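Local coordinates for protein mersacidin decarboxylase (Bacillus sp., PDB 1P3Y) that catalyses the oxidative decarboxylation of the C-terminal cysteine of mersacidin to an aminoenethiol, using bound FAD, at residues S4-K9 and A82-I87; N117-P122 and I147-V152. All blocks are in the same frame, centred on the assembly; numbering follows the deposited sequence.

Both contacts build on the same parallel Rossmann-type sheet, with centres 15 Å apart, but they sit at different depths. Contact 1 is partly buried at the N-terminal ends of the central strands: the loop 4-9 lies against the start of strand 84-90 with 164 Å² covered, no direct hydrogen bond, and a water between the segments. Contact 2 is the buried one, with 431 Å² covered, three main-chain hydrogen bonds and close apolar packing between segments 117-122 and 147-152. The two meet because strands 84-90 and 119-122 are sheet neighbours, as the probable hydrogen bond between Ile87 O and Phe121 N (2.9 Å) indicates.

Contact 1: residues S4-K9 and A82-I87; sequences SILKDK and ADIYCI
The carboxylate of Asp83 is the flat group of this contact, and Lys9 lies over one of its faces: Lys9 CD stands above the plane, 4.0 Å from Asp83 CG. On the Lys9 main chain, the CA approaches Asp83 OD2 to 3.3 Å, and its direction is tilted from the carboxylate plane by less than that of CD. The place is the N-terminal ends of the central strands of a doubly wound Rossmann-type sheet, where the loop leading into strand 10-15 passes the beginning of its parallel neighbour, strand 84-90.

The lysine and aspartate side chains cross at about a right angle. A bend at chi2 (-65°) puts Lys9 CD over the carboxylate. The ammonium is not in contact with the acid, for Lys9 NZ is 5.0 Å from Asp83 OD2; the evidence is for aliphatic packing on a carboxylate, with at most a longer-range attraction of opposite charges. The stronger partner of Asp83 OD2 is the main-chain N-H of Lys10, a hydrogen bond that holds this oxygen at the first residue of strand 10-15.

Next to this polar pair a small apolar contact forms. Leu6 and Ile84 cross at about a right angle and touch through their terminal methyls, Leu6 CD2 and Ile84 CD1, 3.8 Å apart. An extended Ile84 chain, with CD1 anti to CA (chi2 165°), carries that methyl outward to the loop. Helix 173-183 packs against the same two residues, through Leu177 on Leu6 and Ile180 on Ile84. Within the loop, Lys9 N donates to Leu6 O at 2.7 Å, closing a turn from which both side chains reach the strand. No direct hydrogen bond joins the segments; instead one water donates to Asp8 O at 2.8 Å and, weakly, to Asp83 OD2 at 3.5 Å.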
ATOM      1  N   SER A   4     -29.535  16.642 -39.757  1.00 88.98           N
ATOM      2  CA  SER A   4     -28.454  17.627 -39.776  1.00 90.18           C
ATOM      3  C   SER A   4     -28.581  18.614 -38.615  1.00 88.11           C
ATOM      4  O   SER A   4     -27.710  19.462 -38.397  1.00 86.60           O
ATOM      5  CB  SER A   4     -28.463  18.381 -41.113  1.00 94.19           C
ATOM      6  OG  SER A   4     -29.754  18.909 -41.398  1.00 98.30           O
ATOM      7  N   ILE A   5     -29.680  18.501 -37.878  1.00 84.89           N
ATOM      8  CA  ILE A   5     -29.930  19.371 -36.738  1.00 85.24           C
ATOM      9  C   ILE A   5     -29.005  19.005 -35.569  1.00 83.87           C
ATOM     10  O   ILE A   5     -28.656  19.849 -34.738  1.00 84.97           O
ATOM     11  CB  ILE A   5     -31.418  19.255 -36.285  1.00 86.94           C
ATOM     12  CG1 ILE A   5     -31.660  20.076 -35.013  1.00 88.63           C
ATOM     13  CG2 ILE A   5     -31.786  17.795 -36.056  1.00 85.41           C
ATOM     14  CD1 ILE A   5     -31.459  21.578 -35.197  1.00 91.43           C
ATOM     15  N   LEU A   6     -28.603  17.740 -35.524  1.00 80.01           N
ATOM     16  CA  LEU A   6     -27.740  17.235 -34.465  1.00 76.17           C
ATOM     17  C   LEU A   6     -26.293  17.725 -34.579  1.00 78.29           C
ATOM     18  O   LEU A   6     -25.609  17.867 -33.562  1.00 77.48           O
ATOM     19  CB  LEU A   6     -27.788  15.696 -34.461  1.00 68.19           C
ATOM     20  CG  LEU A   6     -29.200  15.084 -34.373  1.00 65.51           C
ATOM     21  CD1 LEU A   6     -29.155  13.572 -34.548  1.00 61.35           C
ATOM     22  CD2 LEU A   6     -29.840  15.450 -33.040  1.00 62.93           C
ATOM     23  N   LYS A   7     -25.837  17.994 -35.807  1.00 79.26           N
ATOM     24  CA  LYS A   7     -24.466  18.449 -36.060  1.00 76.63           C
ATOM     25  C   LYS A   7     -24.019  19.552 -35.101  1.00 75.16           C
ATOM     26  O   LYS A   7     -22.830  19.784 -34.924  1.00 74.27           O
ATOM     27  N   ASP A   8     -24.972  20.225 -34.474  1.00 75.57           N
ATOM     28  CA  ASP A   8     -24.644  21.306 -33.552  1.00 81.27           C
ATOM     29  C   ASP A   8     -25.156  21.071 -32.128  1.00 80.22           C
ATOM     30  O   ASP A   8     -25.464  22.017 -31.393  1.00 79.30           O
ATOM     31  CB  ASP A   8     -25.190  22.632 -34.105  1.00 88.75           C
ATOM     32  CG  ASP A   8     -26.508  22.458 -34.857  1.00 96.80           C
ATOM     33  OD1 ASP A   8     -27.536  22.171 -34.195  1.00 98.39           O
ATOM     34  OD2 ASP A   8     -26.508  22.602 -36.113  1.00 98.67           O
ATOM     35  N   LYS A   9     -25.238  19.800 -31.746  1.00 78.22           N
ATOM     36  CA  LYS A   9     -25.701  19.420 -30.415  1.00 73.07           C
ATOM     37  C   LYS A   9     -24.630  18.622 -29.652  1.00 68.56           C
ATOM     38  O   LYS A   9     -23.797  17.926 -30.247  1.00 61.79           O
ATOM     39  CB  LYS A   9     -26.985  18.592 -30.531  1.00 74.93           C
ATOM     40  CG  LYS A   9     -28.144  19.323 -31.169  1.00 72.56           C
ATOM     41  CD  LYS A   9     -28.586  20.485 -30.300  1.00 77.42           C
ATOM     42  CE  LYS A   9     -29.658  21.338 -30.970  1.00 74.06           C
ATOM     43  NZ  LYS A   9     -30.195  22.313 -29.979  1.00 73.31           N
ATOM     44  N   ALA A  82     -24.670  18.612 -21.659  1.00 58.50           N
ATOM     45  CA  ALA A  82     -25.238  17.829 -22.738  1.00 60.12           C
ATOM     46  C   ALA A  82     -26.620  18.307 -23.168  1.00 61.41           C
ATOM     47  O   ALA A  82     -27.423  18.749 -22.342  1.00 59.84           O
ATOM     48  CB  ALA A  82     -25.286  16.358 -22.328  1.00 54.55           C
ATOM     49  N   ASP A  83     -26.870  18.232 -24.475  1.00 60.78           N
ATOM     50  CA  ASP A  83     -28.159  18.608 -25.048  1.00 61.80           C
ATOM     51  C   ASP A  83     -28.965  17.321 -25.106  1.00 61.92           C
ATOM     52  O   ASP A  83     -30.187  17.317 -24.921  1.00 63.63           O
ATOM     53  CB  ASP A  83     -28.005  19.160 -26.473  1.00 63.18           C
ATOM     54  CG  ASP A  83     -27.238  20.458 -26.519  1.00 64.95           C
ATOM     55  OD1 ASP A  83     -27.579  21.368 -25.729  1.00 68.78           O
ATOM     56  OD2 ASP A  83     -26.302  20.565 -27.346  1.00 62.44           O
ATOM     57  N   ILE A  84     -28.266  16.227 -25.382  1.00 58.24           N
ATOM     58  CA  ILE A  84     -28.900  14.925 -25.449  1.00 56.62           C
ATOM     59  C   ILE A  84     -28.133  13.932 -24.578  1.00 59.59           C
ATOM     60  O   ILE A  84     -26.899  13.838 -24.651  1.00 58.92           O
ATOM     61  CB  ILE A  84     -28.937  14.404 -26.899  1.00 57.38           C
ATOM     62  CG1 ILE A  84     -29.776  15.355 -27.765  1.00 55.05           C
ATOM     63  CG2 ILE A  84     -29.515  12.980 -26.935  1.00 49.19           C
ATOM     64  CD1 ILE A  84     -29.579  15.147 -29.257  1.00 57.47           C
ATOM     65  N   TYR A  85     -28.869  13.207 -23.737  1.00 58.61           N
ATOM     66  CA  TYR A  85     -28.271  12.201 -22.862  1.00 49.79           C
ATOM     67  C   TYR A  85     -28.850  10.845 -23.226  1.00 48.39           C
ATOM     68  O   TYR A  85     -30.045  10.570 -23.070  1.00 47.40           O
ATOM     69  CB  TYR A  85     -28.542  12.528 -21.390  1.00 45.09           C
ATOM     70  CG  TYR A  85     -27.947  11.544 -20.394  1.00 43.45           C
ATOM     71  CD1 TYR A  85     -26.682  10.992 -20.589  1.00 39.85           C
ATOM     72  CD2 TYR A  85     -28.623  11.241 -19.203  1.00 42.23           C
ATOM     73  CE1 TYR A  85     -26.097  10.165 -19.614  1.00 43.93           C
ATOM     74  CE2 TYR A  85     -28.055  10.426 -18.226  1.00 46.36           C
ATOM     75  CZ  TYR A  85     -26.790   9.889 -18.433  1.00 47.55           C
ATOM     76  OH  TYR A  85     -26.238   9.087 -17.451  1.00 46.11           O
ATOM     77  N   CYS A  86     -27.976   9.993 -23.719  1.00 49.56           N
ATOM     78  CA  CYS A  86     -28.376   8.680 -24.133  1.00 49.37           C
ATOM     79  C   CYS A  86     -27.550   7.629 -23.394  1.00 47.64           C
ATOM     80  O   CYS A  86     -26.320   7.672 -23.383  1.00 48.65           O
ATOM     81  CB  CYS A  86     -28.198   8.597 -25.657  1.00 51.81           C
ATOM     82  SG  CYS A  86     -28.272   6.954 -26.316  1.00 71.26           S
ATOM     83  N   ILE A  87     -28.236   6.695 -22.748  1.00 48.73           N
ATOM     84  CA  ILE A  87     -27.562   5.629 -22.026  1.00 44.58           C
ATOM     85  C   ILE A  87     -27.565   4.337 -22.841  1.00 47.76           C
ATOM     86  O   ILE A  87     -28.605   3.710 -23.032  1.00 47.59           O
ATOM     87  CB  ILE A  87     -28.231   5.380 -20.658  1.00 45.87           C
ATOM     88  CG1 ILE A  87     -28.098   6.647 -19.795  1.00 43.53           C
ATOM     89  CG2 ILE A  87     -27.595   4.138 -19.968  1.00 36.23           C
ATOM     90  CD1 ILE A  87     -28.810   6.573 -18.433  1.00 40.90           C
TER
HETATM   91  O   HOH W   1     -24.965  23.336 -28.980  1.00 70.42           O

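Contact 2: residues N117-P122 and I147-V152; sequences NTIFFP and IVIEPV
Strands 119-122 and 147-148 form the outermost parallel pair on this side of the Rossmann-type sheet, joined by a beta-alpha-beta crossover that runs through helices 126-129 and 132-144. The parallel register rests on the bridges Ile119-Ile147 and Phe120-Val148. Three bonds hold it: Ile147 N to Thr118 O at 3.2 Å, Phe120 N to Ile147 O at 2.7 Å and nearly straight (173°), and Ile149 N to Phe120 O at 2.8 Å, more bent at hydrogen (134°). Ile147 O also lies in the plane of the Phe120 ring, at its edge.

On the face carrying Ile119 and Ile147, the Ile149 side chain runs alongside Phe121 and covers one ring face. Its CG1 makes a CH-pi contact 3.8 Å from the ring centroid, 19° off the normal. Ile119 has CG1 anti to the backbone N, and its CD1 continues the extended chain to Ile149 CG1 at 3.6 Å. Helix 173-183 packs onto these three residues. Pro122, whose side chain is about 8 Å from a bound FAD, ends the ladder: lacking an N-H, it presents CD to Ile149 O at 3.2 Å, while its CG touches Val148 CG1 at 3.6 Å.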
ATOM      1  N   ASN A 117     -35.405  14.803 -21.114  1.00 56.82           N
ATOM      2  CA  ASN A 117     -35.624  13.391 -20.826  1.00 56.89           C
ATOM      3  C   ASN A 117     -34.440  12.621 -21.370  1.00 52.85           C
ATOM      4  O   ASN A 117     -33.710  13.131 -22.211  1.00 49.66           O
ATOM      5  CB  ASN A 117     -36.904  12.902 -21.502  1.00 67.20           C
ATOM      6  CG  ASN A 117     -38.157  13.373 -20.787  1.00 75.82           C
ATOM      7  OD1 ASN A 117     -39.212  13.502 -21.414  1.00 82.82           O
ATOM      8  ND2 ASN A 117     -38.058  13.615 -19.467  1.00 73.91           N
ATOM      9  N   THR A 118     -34.263  11.387 -20.904  1.00 51.95           N
ATOM     10  CA  THR A 118     -33.142  10.552 -21.340  1.00 52.06           C
ATOM     11  C   THR A 118     -33.603   9.388 -22.212  1.00 52.25           C
ATOM     12  O   THR A 118     -34.637   8.768 -21.944  1.00 51.69           O
ATOM     13  CB  THR A 118     -32.387   9.950 -20.104  1.00 52.31           C
ATOM     14  OG1 THR A 118     -31.843  11.007 -19.311  1.00 51.84           O
ATOM     15  CG2 THR A 118     -31.264   9.006 -20.542  1.00 47.09           C
ATOM     16  N   ILE A 119     -32.832   9.074 -23.248  1.00 50.55           N
ATOM     17  CA  ILE A 119     -33.187   7.944 -24.091  1.00 51.69           C
ATOM     18  C   ILE A 119     -32.320   6.756 -23.659  1.00 51.60           C
ATOM     19  O   ILE A 119     -31.095   6.871 -23.608  1.00 48.26           O
ATOM     20  CB  ILE A 119     -32.969   8.247 -25.605  1.00 49.47           C
ATOM     21  CG1 ILE A 119     -32.961   6.936 -26.393  1.00 52.04           C
ATOM     22  CG2 ILE A 119     -31.669   8.974 -25.817  1.00 56.03           C
ATOM     23  CD1 ILE A 119     -32.812   7.114 -27.875  1.00 62.83           C
ATOM     24  N   PHE A 120     -32.971   5.630 -23.350  1.00 50.70           N
ATOM     25  CA  PHE A 120     -32.298   4.408 -22.912  1.00 48.65           C
ATOM     26  C   PHE A 120     -32.231   3.318 -23.968  1.00 50.75           C
ATOM     27  O   PHE A 120     -33.187   3.104 -24.706  1.00 54.07           O
ATOM     28  CB  PHE A 120     -33.024   3.793 -21.715  1.00 50.17           C
ATOM     29  CG  PHE A 120     -33.036   4.650 -20.504  1.00 52.51           C
ATOM     30  CD1 PHE A 120     -33.897   5.744 -20.419  1.00 52.34           C
ATOM     31  CD2 PHE A 120     -32.184   4.360 -19.428  1.00 49.86           C
ATOM     32  CE1 PHE A 120     -33.918   6.543 -19.271  1.00 51.56           C
ATOM     33  CE2 PHE A 120     -32.186   5.140 -18.278  1.00 45.74           C
ATOM     34  CZ  PHE A 120     -33.056   6.237 -18.194  1.00 53.99           C
ATOM     35  N   PHE A 121     -31.109   2.610 -24.013  1.00 49.34           N
ATOM     36  CA  PHE A 121     -30.946   1.493 -24.937  1.00 47.20           C
ATOM     37  C   PHE A 121     -30.643   0.247 -24.107  1.00 46.68           C
ATOM     38  O   PHE A 121     -29.503  -0.188 -24.027  1.00 45.22           O
ATOM     39  CB  PHE A 121     -29.793   1.732 -25.914  1.00 47.06           C
ATOM     40  CG  PHE A 121     -30.106   2.720 -26.998  1.00 47.30           C
ATOM     41  CD1 PHE A 121     -30.076   4.093 -26.744  1.00 47.21           C
ATOM     42  CD2 PHE A 121     -30.393   2.274 -28.291  1.00 47.37           C
ATOM     43  CE1 PHE A 121     -30.319   5.013 -27.764  1.00 49.82           C
ATOM     44  CE2 PHE A 121     -30.636   3.180 -29.322  1.00 48.08           C
ATOM     45  CZ  PHE A 121     -30.597   4.559 -29.062  1.00 53.13           C
ATOM     46  N   PRO A 122     -31.670  -0.343 -23.477  1.00 47.83           N
ATOM     47  CA  PRO A 122     -31.486  -1.540 -22.654  1.00 48.65           C
ATOM     48  C   PRO A 122     -30.793  -2.693 -23.360  1.00 49.02           C
ATOM     49  O   PRO A 122     -30.894  -2.856 -24.576  1.00 52.72           O
ATOM     50  CB  PRO A 122     -32.912  -1.901 -22.240  1.00 48.86           C
ATOM     51  CG  PRO A 122     -33.581  -0.586 -22.175  1.00 46.66           C
ATOM     52  CD  PRO A 122     -33.069   0.117 -23.415  1.00 50.54           C
ATOM     53  N   ILE A 147     -37.471   7.850 -23.051  1.00 50.67           N
ATOM     54  CA  ILE A 147     -37.601   6.977 -24.211  1.00 49.75           C
ATOM     55  C   ILE A 147     -36.783   5.715 -23.958  1.00 52.66           C
ATOM     56  O   ILE A 147     -35.668   5.789 -23.417  1.00 51.32           O
ATOM     57  CB  ILE A 147     -37.050   7.666 -25.476  1.00 52.27           C
ATOM     58  CG1 ILE A 147     -37.886   8.905 -25.776  1.00 50.65           C
ATOM     59  CG2 ILE A 147     -37.018   6.678 -26.665  1.00 46.52           C
ATOM     60  CD1 ILE A 147     -37.290   9.751 -26.862  1.00 61.42           C
ATOM     61  N   VAL A 148     -37.326   4.566 -24.368  1.00 51.31           N
ATOM     62  CA  VAL A 148     -36.643   3.289 -24.175  1.00 49.26           C
ATOM     63  C   VAL A 148     -36.571   2.438 -25.452  1.00 50.65           C
ATOM     64  O   VAL A 148     -37.483   1.674 -25.767  1.00 53.32           O
ATOM     65  CB  VAL A 148     -37.327   2.489 -23.050  1.00 42.61           C
ATOM     66  CG1 VAL A 148     -36.624   1.178 -22.836  1.00 42.75           C
ATOM     67  CG2 VAL A 148     -37.327   3.298 -21.786  1.00 46.27           C
ATOM     68  N   ILE A 149     -35.481   2.583 -26.194  1.00 51.84           N
ATOM     69  CA  ILE A 149     -35.296   1.824 -27.421  1.00 52.60           C
ATOM     70  C   ILE A 149     -35.149   0.354 -27.052  1.00 57.60           C
ATOM     71  O   ILE A 149     -34.213  -0.042 -26.363  1.00 60.41           O
ATOM     72  CB  ILE A 149     -34.045   2.300 -28.175  1.00 53.16           C
ATOM     73  CG1 ILE A 149     -34.153   3.807 -28.465  1.00 57.58           C
ATOM     74  CG2 ILE A 149     -33.843   1.481 -29.427  1.00 49.68           C
ATOM     75  CD1 ILE A 149     -35.522   4.279 -28.939  1.00 56.94           C
ATOM     76  N   GLU A 150     -36.095  -0.458 -27.501  1.00 61.17           N
ATOM     77  CA  GLU A 150     -36.068  -1.875 -27.191  1.00 61.89           C
ATOM     78  C   GLU A 150     -34.922  -2.574 -27.903  1.00 62.62           C
ATOM     79  O   GLU A 150     -34.436  -2.121 -28.933  1.00 62.61           O
ATOM     80  CB  GLU A 150     -37.409  -2.518 -27.594  1.00 66.21           C
ATOM     81  CG  GLU A 150     -38.646  -1.816 -27.006  1.00 71.90           C
ATOM     82  CD  GLU A 150     -39.522  -2.731 -26.151  1.00 74.08           C
ATOM     83  OE1 GLU A 150     -40.273  -2.199 -25.280  1.00 72.60           O
ATOM     84  OE2 GLU A 150     -39.461  -3.971 -26.361  1.00 72.08           O
ATOM     85  N   PRO A 151     -34.433  -3.671 -27.329  1.00 67.56           N
ATOM     86  CA  PRO A 151     -33.340  -4.392 -27.990  1.00 69.94           C
ATOM     87  C   PRO A 151     -33.957  -5.345 -29.035  1.00 71.34           C
ATOM     88  O   PRO A 151     -35.156  -5.656 -28.985  1.00 72.21           O
ATOM     89  CB  PRO A 151     -32.665  -5.133 -26.832  1.00 70.63           C
ATOM     90  CG  PRO A 151     -33.819  -5.402 -25.895  1.00 70.40           C
ATOM     91  CD  PRO A 151     -34.567  -4.082 -25.921  1.00 69.52           C
ATOM     92  N   VAL A 152     -33.145  -5.806 -29.976  1.00 70.51           N
ATOM     93  CA  VAL A 152     -33.630  -6.703 -31.015  1.00 69.91           C
ATOM     94  C   VAL A 152     -33.025  -8.096 -30.894  1.00 71.34           C
ATOM     95  O   VAL A 152     -31.887  -8.254 -30.471  1.00 71.71           O
ATOM     96  CB  VAL A 152     -33.314  -6.134 -32.419  1.00 68.64           C
ATOM     97  CG1 VAL A 152     -34.157  -4.909 -32.673  1.00 69.26           C
ATOM     98  CG2 VAL A 152     -31.844  -5.761 -32.523  1.00 62.45           C
TER